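Local coordinates for protein putative aldo/keto reductase (Salmonella enterica subsp. enterica serovar Typhimurium, PDB 4R9O) that probably acts as an NADP-dependent oxidoreductase of the aldo/keto reductase family, built on a TIM barrel, at residues C[16-21]-C[47-52]; C[59-64]-C[91-96]; C[145-150]-C[175-180]; C[253-258]-C[283-288]. One frame throughout, in Å; residues are numbered along the deposited sequence.

Contact 1: C[16-21]-C[47-52]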
# COMPACT_ATOMS: atom_id res chain seq x y z
N GLU C 16 28.60 16.11 -25.01
CA GLU C 16 28.11 15.25 -26.07
C GLU C 16 28.51 13.82 -25.76
O GLU C 16 29.70 13.50 -25.65
CB GLU C 16 28.67 15.71 -27.42
CG GLU C 16 28.14 14.96 -28.62
CD GLU C 16 28.66 15.53 -29.92
OE1 GLU C 16 29.62 14.97 -30.49
OE2 GLU C 16 28.11 16.57 -30.37
N PHE C 17 27.50 12.96 -25.60
CA PHE C 17 27.72 11.54 -25.31
C PHE C 17 27.33 10.65 -26.47
O PHE C 17 26.67 11.08 -27.42
CB PHE C 17 26.93 11.11 -24.06
CG PHE C 17 27.52 11.57 -22.76
CD1 PHE C 17 28.75 12.20 -22.72
CD2 PHE C 17 26.84 11.35 -21.56
CE1 PHE C 17 29.30 12.62 -21.51
CE2 PHE C 17 27.39 11.77 -20.35
CZ PHE C 17 28.61 12.40 -20.33
N SER C 18 27.73 9.39 -26.41
CA SER C 18 27.15 8.41 -27.33
C SER C 18 25.79 8.01 -26.74
O SER C 18 25.63 7.95 -25.53
CB SER C 18 28.08 7.20 -27.52
OG SER C 18 28.36 6.56 -26.29
N ARG C 19 24.81 7.77 -27.61
CA ARG C 19 23.45 7.44 -27.19
C ARG C 19 23.38 6.17 -26.34
O ARG C 19 22.52 6.04 -25.47
CB ARG C 19 22.56 7.28 -28.43
CG ARG C 19 21.09 7.21 -28.15
CD ARG C 19 20.33 7.05 -29.44
NE ARG C 19 18.90 7.17 -29.22
CZ ARG C 19 17.99 7.03 -30.17
NH1 ARG C 19 18.37 6.76 -31.41
NH2 ARG C 19 16.70 7.16 -29.87
N PHE C 20 24.29 5.24 -26.60
CA PHE C 20 24.44 4.07 -25.75
C PHE C 20 25.70 4.21 -24.90
O PHE C 20 26.73 4.68 -25.38
CB PHE C 20 24.48 2.78 -26.59
CG PHE C 20 23.13 2.29 -27.02
CD1 PHE C 20 22.44 1.37 -26.26
CD2 PHE C 20 22.56 2.73 -28.20
CE1 PHE C 20 21.19 0.91 -26.66
CE2 PHE C 20 21.32 2.27 -28.62
CZ PHE C 20 20.63 1.35 -27.84
N VAL C 21 25.61 3.80 -23.64
CA VAL C 21 26.70 3.95 -22.68
C VAL C 21 27.23 2.60 -22.21
O VAL C 21 26.44 1.73 -21.82
CB VAL C 21 26.23 4.79 -21.47
CG1 VAL C 21 27.31 4.84 -20.38
CG2 VAL C 21 25.85 6.19 -21.92
N LEU C 47 32.51 0.80 -32.56
CA LEU C 47 31.08 0.78 -32.83
C LEU C 47 30.43 2.13 -32.53
O LEU C 47 29.25 2.33 -32.81
CB LEU C 47 30.40 -0.33 -32.03
CG LEU C 47 30.97 -1.73 -32.22
CD1 LEU C 47 30.18 -2.76 -31.43
CD2 LEU C 47 31.05 -2.10 -33.69
N GLY C 48 31.19 3.05 -31.94
CA GLY C 48 30.68 4.38 -31.65
C GLY C 48 30.29 4.61 -30.20
O GLY C 48 29.75 5.66 -29.85
N VAL C 49 30.55 3.62 -29.35
CA VAL C 49 30.27 3.77 -27.92
C VAL C 49 31.44 4.45 -27.22
O VAL C 49 32.45 3.80 -26.91
CB VAL C 49 29.98 2.41 -27.26
CG1 VAL C 49 29.65 2.60 -25.77
CG2 VAL C 49 28.85 1.69 -27.99
N THR C 50 31.32 5.75 -26.98
CA THR C 50 32.42 6.52 -26.40
C THR C 50 32.23 6.86 -24.92
O THR C 50 33.21 7.12 -24.21
CB THR C 50 32.62 7.83 -27.19
OG1 THR C 50 31.44 8.63 -27.10
CG2 THR C 50 32.95 7.53 -28.66
N THR C 51 30.99 6.87 -24.45
CA THR C 51 30.73 7.23 -23.06
C THR C 51 30.74 6.00 -22.16
O THR C 51 30.11 4.98 -22.47
CB THR C 51 29.37 7.94 -22.90
OG1 THR C 51 29.23 8.96 -23.89
CG2 THR C 51 29.28 8.56 -21.52
N VAL C 52 31.46 6.09 -21.04
CA VAL C 52 31.60 4.95 -20.14
C VAL C 52 31.21 5.34 -18.71
O VAL C 52 31.47 6.46 -18.25
CB VAL C 52 33.03 4.36 -20.15
CG1 VAL C 52 33.41 3.87 -21.57
CG2 VAL C 52 34.03 5.39 -19.67

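Contact 2: C[59-64]-C[91-96]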
# COMPACT_ATOMS: atom_id res chain seq x y z
N GLY C 59 32.58 -2.95 -7.74
CA GLY C 59 33.52 -4.05 -7.63
C GLY C 59 34.30 -4.00 -6.34
O GLY C 59 35.45 -4.44 -6.28
N GLY C 60 33.68 -3.45 -5.30
CA GLY C 60 34.34 -3.33 -4.02
C GLY C 60 35.48 -2.34 -4.07
O GLY C 60 36.57 -2.61 -3.56
N TYR C 61 35.23 -1.19 -4.70
CA TYR C 61 36.22 -0.13 -4.88
C TYR C 61 37.41 -0.61 -5.71
O TYR C 61 38.55 -0.26 -5.43
CB TYR C 61 36.72 0.41 -3.52
CG TYR C 61 35.65 1.07 -2.65
CD1 TYR C 61 35.38 2.43 -2.76
CD2 TYR C 61 34.92 0.33 -1.72
CE1 TYR C 61 34.40 3.04 -1.97
CE2 TYR C 61 33.95 0.93 -0.93
CZ TYR C 61 33.70 2.29 -1.06
OH TYR C 61 32.74 2.88 -0.26
N GLN C 62 37.13 -1.40 -6.75
CA GLN C 62 38.21 -1.94 -7.58
C GLN C 62 38.08 -1.65 -9.08
O GLN C 62 39.08 -1.69 -9.80
CB GLN C 62 38.32 -3.45 -7.41
CG GLN C 62 38.81 -3.92 -6.07
CD GLN C 62 38.80 -5.43 -5.99
OE1 GLN C 62 37.76 -6.05 -5.77
NE2 GLN C 62 39.97 -6.04 -6.20
N CYS C 63 36.85 -1.41 -9.55
CA CYS C 63 36.62 -1.32 -10.99
C CYS C 63 37.29 -0.11 -11.62
O CYS C 63 37.81 -0.21 -12.73
CB CYS C 63 35.12 -1.28 -11.31
SG CYS C 63 34.29 -2.87 -11.15
N GLU C 64 37.28 1.03 -10.93
CA GLU C 64 37.93 2.23 -11.47
C GLU C 64 39.40 1.97 -11.75
O GLU C 64 39.90 2.26 -12.83
CB GLU C 64 37.79 3.42 -10.51
CG GLU C 64 36.49 4.22 -10.68
CD GLU C 64 36.38 5.37 -9.68
OE1 GLU C 64 37.08 5.34 -8.64
OE2 GLU C 64 35.58 6.30 -9.94
N THR C 91 30.24 1.66 1.34
CA THR C 91 29.90 0.25 1.50
C THR C 91 30.82 -0.42 2.51
O THR C 91 31.86 0.15 2.89
CB THR C 91 29.97 -0.54 0.15
OG1 THR C 91 31.33 -0.85 -0.18
CG2 THR C 91 29.34 0.26 -0.98
N THR C 92 30.45 -1.61 2.95
CA THR C 92 31.24 -2.33 3.95
C THR C 92 32.44 -3.04 3.31
O THR C 92 33.10 -3.84 3.96
CB THR C 92 30.40 -3.38 4.69
OG1 THR C 92 29.75 -4.24 3.73
CG2 THR C 92 29.34 -2.71 5.55
N ALA C 93 32.71 -2.75 2.04
CA ALA C 93 33.94 -3.23 1.41
C ALA C 93 35.13 -2.47 1.99
O ALA C 93 36.27 -2.93 1.90
CB ALA C 93 33.87 -3.06 -0.11
N ARG C 94 34.86 -1.31 2.58
CA ARG C 94 35.88 -0.58 3.34
C ARG C 94 35.67 -0.85 4.82
O ARG C 94 34.57 -0.65 5.34
CB ARG C 94 35.83 0.92 3.05
CG ARG C 94 36.20 1.29 1.62
CD ARG C 94 37.01 2.59 1.54
NE ARG C 94 37.35 2.98 0.17
CZ ARG C 94 38.22 2.33 -0.61
NH1 ARG C 94 38.47 2.77 -1.83
NH2 ARG C 94 38.83 1.24 -0.17
N ALA C 95 36.73 -1.29 5.49
CA ALA C 95 36.68 -1.74 6.88
C ALA C 95 36.12 -0.69 7.84
O ALA C 95 35.48 -1.03 8.83
CB ALA C 95 38.08 -2.19 7.34
N GLU C 96 36.37 0.59 7.55
CA GLU C 96 35.94 1.67 8.43
C GLU C 96 34.42 1.86 8.38
O GLU C 96 33.82 2.43 9.29
CB GLU C 96 36.66 2.97 8.07
CG GLU C 96 36.45 3.45 6.64
CD GLU C 96 37.46 2.87 5.65
OE1 GLU C 96 37.75 3.53 4.63
OE2 GLU C 96 37.95 1.74 5.87

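Contact 3: C[145-150]-C[175-180]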
# COMPACT_ATOMS: atom_id res chain seq x y z
N ALA C 145 31.77 21.73 -3.33
CA ALA C 145 32.65 20.70 -3.89
C ALA C 145 32.65 20.78 -5.42
O ALA C 145 33.73 20.82 -6.04
CB ALA C 145 32.22 19.32 -3.42
N PHE C 146 31.47 20.79 -6.01
CA PHE C 146 31.34 20.87 -7.46
C PHE C 146 32.03 22.12 -8.01
O PHE C 146 32.73 22.04 -9.02
CB PHE C 146 29.86 20.85 -7.90
CG PHE C 146 29.21 19.49 -7.82
CD1 PHE C 146 27.93 19.30 -8.30
CD2 PHE C 146 29.88 18.40 -7.27
CE1 PHE C 146 27.31 18.05 -8.24
CE2 PHE C 146 29.27 17.15 -7.21
CZ PHE C 146 27.97 16.98 -7.70
N GLN C 147 31.83 23.26 -7.34
CA GLN C 147 32.51 24.51 -7.71
C GLN C 147 34.02 24.35 -7.74
O GLN C 147 34.69 24.81 -8.68
CB GLN C 147 32.17 25.65 -6.73
CG GLN C 147 30.76 26.21 -6.83
CD GLN C 147 30.06 25.81 -8.10
OE1 GLN C 147 29.31 24.83 -8.13
NE2 GLN C 147 30.30 26.56 -9.17
N HIS C 148 34.56 23.74 -6.70
CA HIS C 148 36.00 23.59 -6.62
C HIS C 148 36.52 22.70 -7.74
O HIS C 148 37.51 23.01 -8.39
CB HIS C 148 36.42 23.04 -5.26
CG HIS C 148 37.88 22.74 -5.17
ND1 HIS C 148 38.38 21.46 -5.22
CD2 HIS C 148 38.95 23.56 -5.07
CE1 HIS C 148 39.70 21.50 -5.13
NE2 HIS C 148 40.07 22.76 -5.04
N LEU C 149 35.85 21.58 -7.95
CA LEU C 149 36.25 20.60 -8.96
C LEU C 149 36.15 21.19 -10.37
O LEU C 149 36.96 20.89 -11.26
CB LEU C 149 35.39 19.33 -8.84
CG LEU C 149 35.79 18.25 -7.84
CD1 LEU C 149 36.16 18.83 -6.50
CD2 LEU C 149 34.67 17.24 -7.65
N HIS C 150 35.13 22.02 -10.58
CA HIS C 150 34.95 22.69 -11.86
C HIS C 150 36.00 23.78 -12.08
O HIS C 150 36.55 23.91 -13.18
CB HIS C 150 33.54 23.28 -11.95
CG HIS C 150 33.21 23.87 -13.29
ND1 HIS C 150 32.83 23.09 -14.37
CD2 HIS C 150 33.20 25.15 -13.72
CE1 HIS C 150 32.60 23.88 -15.41
NE2 HIS C 150 32.81 25.13 -15.04
N LEU C 175 23.47 25.56 -7.98
CA LEU C 175 24.52 25.46 -9.00
C LEU C 175 24.40 26.50 -10.11
O LEU C 175 23.32 26.79 -10.60
CB LEU C 175 24.50 24.06 -9.61
CG LEU C 175 24.83 22.95 -8.61
CD1 LEU C 175 24.61 21.56 -9.19
CD2 LEU C 175 26.26 23.09 -8.11
N PRO C 176 25.55 27.08 -10.50
CA PRO C 176 25.59 28.05 -11.59
C PRO C 176 25.57 27.38 -12.97
O PRO C 176 25.43 28.07 -13.99
CB PRO C 176 26.91 28.79 -11.35
CG PRO C 176 27.77 27.76 -10.69
CD PRO C 176 26.85 26.94 -9.83
N PHE C 177 25.70 26.06 -13.00
CA PHE C 177 25.61 25.31 -14.25
C PHE C 177 24.54 24.22 -14.17
O PHE C 177 24.20 23.74 -13.08
CB PHE C 177 26.96 24.68 -14.60
CG PHE C 177 27.75 24.23 -13.40
CD1 PHE C 177 27.33 23.15 -12.64
CD2 PHE C 177 28.92 24.88 -13.03
CE1 PHE C 177 28.04 22.74 -11.54
CE2 PHE C 177 29.64 24.47 -11.93
CZ PHE C 177 29.20 23.40 -11.18
N THR C 178 24.00 23.84 -15.33
CA THR C 178 22.93 22.85 -15.39
C THR C 178 23.39 21.44 -15.04
O THR C 178 24.39 20.97 -15.57
CB THR C 178 22.32 22.80 -16.80
OG1 THR C 178 22.04 24.14 -17.23
CG2 THR C 178 21.05 21.95 -16.81
N LEU C 179 22.65 20.77 -14.16
CA LEU C 179 22.87 19.35 -13.92
C LEU C 179 22.63 18.61 -15.24
O LEU C 179 21.62 18.81 -15.91
CB LEU C 179 21.95 18.83 -12.81
CG LEU C 179 22.33 19.25 -11.38
CD1 LEU C 179 21.25 18.85 -10.36
CD2 LEU C 179 23.67 18.64 -11.01
N ALA C 180 23.57 17.76 -15.63
CA ALA C 180 23.53 17.28 -17.00
C ALA C 180 22.78 15.96 -17.15
O ALA C 180 22.52 15.52 -18.27
CB ALA C 180 24.94 17.15 -17.54

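Contact 4: C[253-258]-C[283-288]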
# COMPACT_ATOMS: atom_id res chain seq x y z
N ILE C 253 12.82 1.32 -24.56
CA ILE C 253 13.36 2.37 -23.72
C ILE C 253 13.67 3.64 -24.53
O ILE C 253 13.34 4.75 -24.11
CB ILE C 253 14.65 1.89 -23.02
CG1 ILE C 253 14.32 0.84 -21.95
CG2 ILE C 253 15.43 3.05 -22.41
CD1 ILE C 253 15.55 0.21 -21.33
N LEU C 254 14.29 3.46 -25.69
CA LEU C 254 14.61 4.57 -26.58
C LEU C 254 13.38 5.35 -27.04
O LEU C 254 13.47 6.53 -27.38
CB LEU C 254 15.36 4.08 -27.82
CG LEU C 254 16.78 3.53 -27.67
CD1 LEU C 254 17.31 3.13 -29.04
CD2 LEU C 254 17.70 4.55 -27.01
N ARG C 255 12.24 4.66 -27.08
CA ARG C 255 10.98 5.25 -27.56
C ARG C 255 10.45 6.32 -26.60
O ARG C 255 9.66 7.18 -27.00
CB ARG C 255 9.94 4.14 -27.78
CG ARG C 255 8.58 4.60 -28.33
CD ARG C 255 8.72 5.36 -29.63
NE ARG C 255 7.44 5.87 -30.12
CZ ARG C 255 6.88 7.01 -29.70
NH1 ARG C 255 5.72 7.40 -30.22
NH2 ARG C 255 7.49 7.75 -28.78
N LEU C 256 10.89 6.27 -25.34
CA LEU C 256 10.44 7.24 -24.34
C LEU C 256 10.80 8.67 -24.74
O LEU C 256 11.91 8.93 -25.21
CB LEU C 256 11.04 6.92 -22.97
CG LEU C 256 10.59 5.60 -22.33
CD1 LEU C 256 11.27 5.39 -20.98
CD2 LEU C 256 9.08 5.58 -22.17
N PRO C 257 9.87 9.62 -24.54
CA PRO C 257 10.10 11.01 -24.94
C PRO C 257 11.11 11.78 -24.06
O PRO C 257 11.48 12.89 -24.42
CB PRO C 257 8.70 11.63 -24.85
CG PRO C 257 7.98 10.80 -23.85
CD PRO C 257 8.51 9.40 -24.01
N SER C 258 11.56 11.21 -22.95
CA SER C 258 12.73 11.77 -22.25
C SER C 258 14.03 11.45 -23.00
O SER C 258 15.09 12.03 -22.72
CB SER C 258 12.81 11.26 -20.81
OG SER C 258 12.66 9.86 -20.74
N LEU C 283 9.68 0.40 -33.55
CA LEU C 283 8.69 -0.00 -32.57
C LEU C 283 7.46 0.90 -32.68
O LEU C 283 7.56 2.11 -32.48
CB LEU C 283 9.27 0.05 -31.15
CG LEU C 283 8.56 -0.76 -30.06
CD1 LEU C 283 8.69 -2.25 -30.32
CD2 LEU C 283 9.12 -0.42 -28.70
N THR C 284 6.31 0.32 -33.01
CA THR C 284 5.06 1.08 -33.08
C THR C 284 4.49 1.35 -31.69
O THR C 284 4.97 0.79 -30.70
CB THR C 284 4.00 0.34 -33.89
OG1 THR C 284 3.58 -0.82 -33.16
CG2 THR C 284 4.54 -0.08 -35.26
N ARG C 285 3.47 2.20 -31.61
CA ARG C 285 2.83 2.47 -30.33
C ARG C 285 2.18 1.21 -29.76
O ARG C 285 2.37 0.89 -28.59
CB ARG C 285 1.79 3.59 -30.45
CG ARG C 285 2.37 4.96 -30.15
CD ARG C 285 1.36 6.07 -30.30
NE ARG C 285 1.94 7.37 -29.93
CZ ARG C 285 1.88 7.90 -28.70
NH1 ARG C 285 1.26 7.26 -27.71
NH2 ARG C 285 2.43 9.09 -28.48
N GLN C 286 1.44 0.47 -30.58
CA GLN C 286 0.75 -0.71 -30.09
C GLN C 286 1.73 -1.77 -29.60
O GLN C 286 1.47 -2.46 -28.63
CB GLN C 286 -0.18 -1.29 -31.16
CG GLN C 286 -1.37 -0.38 -31.46
CD GLN C 286 -2.41 -1.01 -32.37
OE1 GLN C 286 -2.89 -0.37 -33.29
NE2 GLN C 286 -2.78 -2.26 -32.10
N GLN C 287 2.88 -1.86 -30.27
CA GLN C 287 3.93 -2.77 -29.83
C GLN C 287 4.50 -2.31 -28.50
O GLN C 287 4.71 -3.12 -27.61
CB GLN C 287 5.04 -2.88 -30.88
CG GLN C 287 4.64 -3.73 -32.08
CD GLN C 287 5.64 -3.64 -33.23
OE1 GLN C 287 6.37 -2.65 -33.36
NE2 GLN C 287 5.68 -4.67 -34.07
N TRP C 288 4.72 -1.00 -28.36
CA TRP C 288 5.23 -0.45 -27.11
C TRP C 288 4.24 -0.75 -25.98
O TRP C 288 4.62 -1.13 -24.89
CB TRP C 288 5.47 1.06 -27.22
CG TRP C 288 6.20 1.65 -26.03
CD1 TRP C 288 7.55 1.83 -25.91
CD2 TRP C 288 5.63 2.12 -24.80
NE1 TRP C 288 7.85 2.38 -24.69
CE2 TRP C 288 6.68 2.57 -23.99
CE3 TRP C 288 4.32 2.20 -24.31
CZ2 TRP C 288 6.48 3.10 -22.71
CZ3 TRP C 288 4.11 2.73 -23.05
CH2 TRP C 288 5.19 3.17 -22.26

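Contact 1: C[16-21]-C[47-52]
Phe17, in the strand that begins this segment, offers the face of its ring to the side chain of Thr51, which crosses it at about a right angle. Methyl CG2 of Thr51 stands 3.6 Å from the centroid of the Phe17 ring, 9° off the normal, a nearly ideal CH-pi contact. With CG2 anti to its backbone N, Thr51 keeps OG1 beside that N and 3.0 Å from Ser18 N, from which it accepts a hydrogen bond; Gln82 is a second partner of this hydroxyl. Ser18 is the hub. Its OG sits between the backbone N and the carbonyl carbon (chi1 59°) and accepts from Thr50 N at 3.1 Å and, more directly in line, from Thr51 N at 3.2 Å. The hydroxyl proton goes to Phe20 O, 2.6 Å from Ser18 OG and in the carbonyl plane, so three bonds fix one buried oxygen. Phe20 O is also touched by Val49 CG1, at 3.6 Å. Last, Val21 lays CG1, anti to its N, 3.5 Å from Thr51 O, while CG2 faces the Thr51 side chain. On the other segment, Gly48 with its positive phi closes helix 34-46 in a Schellman motif, and the chain then enters strand 51-53. Joining parallel neighbours 16-23 and 51-53 through that helix makes a beta-alpha-beta crossover, the repeating element of the TIM barrel.

Contact 2: C[59-64]-C[91-96]
An ST turn within a type I beta turn, Thr91 to Arg94, meets a short left-handed helical turn beside the probable active site: Gly60 lies about 7 Å from the side chain of Tyr58, the likely proton donor. The contact is carried by Tyr61, which, also at positive phi, leaves the backbone in the direction of the turn. Arg94 runs over one face of the ring. Its CG packs by CH-pi contact 3.8 Å from the Tyr61 centroid, then the chain bends at chi2 (-142°) and brings the guanidinium down flat, CZ also 3.8 Å from that centroid with the planes 29° apart. This cation-pi stack brings NH1 of Arg94 to 3.2 Å from Tyr61 CD1. At the ring edge, in plane, Ala93 CB touches Tyr61 CD2 at 3.9 Å and comes equally close to Gly60 CA. The phenol tip is held too: Thr91 N donates to Tyr61 OH at 3.2 Å, nearly straight at 168°. Thr91 OG1 accepts from Ala93 N at 3.2 Å, closing the ST turn, and bonds to Gln231 of the second subunit, so this surface is partly an interface. Behind the tyrosine the chain enters helix 63-73, where Cys63 packs on helix 27-30 and Glu64 bonds to Thr85 of strand 82-90 and to Ser116 and Asn119 of helix 106-119.

Contact 3: C[145-150]-C[175-180]
Four flat groups meet here. His150 presents a ring face to Phe177, whose CE2 lies 3.8 Å above the imidazole plane, offset toward the rim; the two side chains come tip to tip, with centroids 4.9 Å apart and planes at 44°, an oblique pairing. One face of the Phe177 ring is topped over its centre by Pro176 CD, 4.2 Å above the plane, while at the edge Phe146 CB reaches Phe177 CZ at 4.2 Å. The Phe146 ring in turn takes Leu175 at its own edge, CD1 to CD1 4.1 Å. The fourth flat group, the Gln147 amide, slides past the Phe177 ring in the opposite direction, its plane turned only 24° from the ring, and meets Pro176 tip to tip. A bend at chi2 (-15°) brings the amide over to the loop. Phe177 holds its CG in the crowded position between N and carbonyl carbon, and the CE2 end of its ring reaches both Gln147 and His150, one helical turn apart on helix 139-151. Phe158 of strand 155-161 extends the cluster, stacked on Phe146 and nearly parallel to Phe177; the loop from helix 165-173 to strand 182-185 thus packs on helix 139-151 and on this strand of the TIM barrel. No hydrogen bond joins the segments, so cohesion is mainly van der Waals and aromatic, with the imidazole contributing one face and the Gln147 amide lying alongside the Phe177 ring.

Contact 4: C[253-258]-C[283-288]
Gln287 OE1 is gripped twice, both times by Thr284. Thr284 N donates to it at 3.0 Å, almost straight (171°) and on a lone pair in the amide plane, and the hydroxyl OG1 of Thr284 adds a weak bond. Because Thr284 OG1 accepts from Gln287 N at 3.2 Å in return, the two residues form a capping box at the start of helix 285-296, late in the TIM-barrel chain. The same helix sends Trp288 against Arg255 and Leu256, which follow Leu254 of helix 245-254. Trp288 has CG anti to its backbone N (chi1 -171°), and its CD1 sits 3.8 Å from both CB and CG of Arg255. Its NE1 donates to Trp252, on whose ring the indole also stacks, so polar and flat parts are both secured. Arg255, bent at chi2 (56°), then swings its guanidinium toward Arg285. The two cationic groups stand almost perpendicular, NH1 of Arg255 3.8 Å from NE of Arg285, an approach that would be repulsive by itself. The fourth subunit probably offsets it, since its Asp105 and Asp134 form salt bridges with Arg285, and Asp105 also makes a long, weak ion pair with Arg255. The like charges thus come together at a subunit interface. Further round the indole, at its six-membered ring, Leu256 crosses Trp288 at about a right angle, CD2 of the leucine 3.6 Å from CZ2.

Read from the N terminus, the four contacts follow in series; none nests in or crosses another. Contact 1 closes the first strand-helix-strand loop, tying strands 16-23 and 51-53 together. The chain then passes straight from strand 51-53 to helix 58-61, where contact 2 opens, and returns after strand 82-90 in a loop. Contact 3 closes over strand 155-161 and helix 165-173, and contact 4 over strand 261-264 and helix 269-276, near the C terminus. Contacts 2 and 4 lie on opposite sides of the chain's centre, 38 Å apart between centres. Contacts 1 and 4 touch, since Leu254 packs against Arg19 and Phe20, linking the chain's first part to its last.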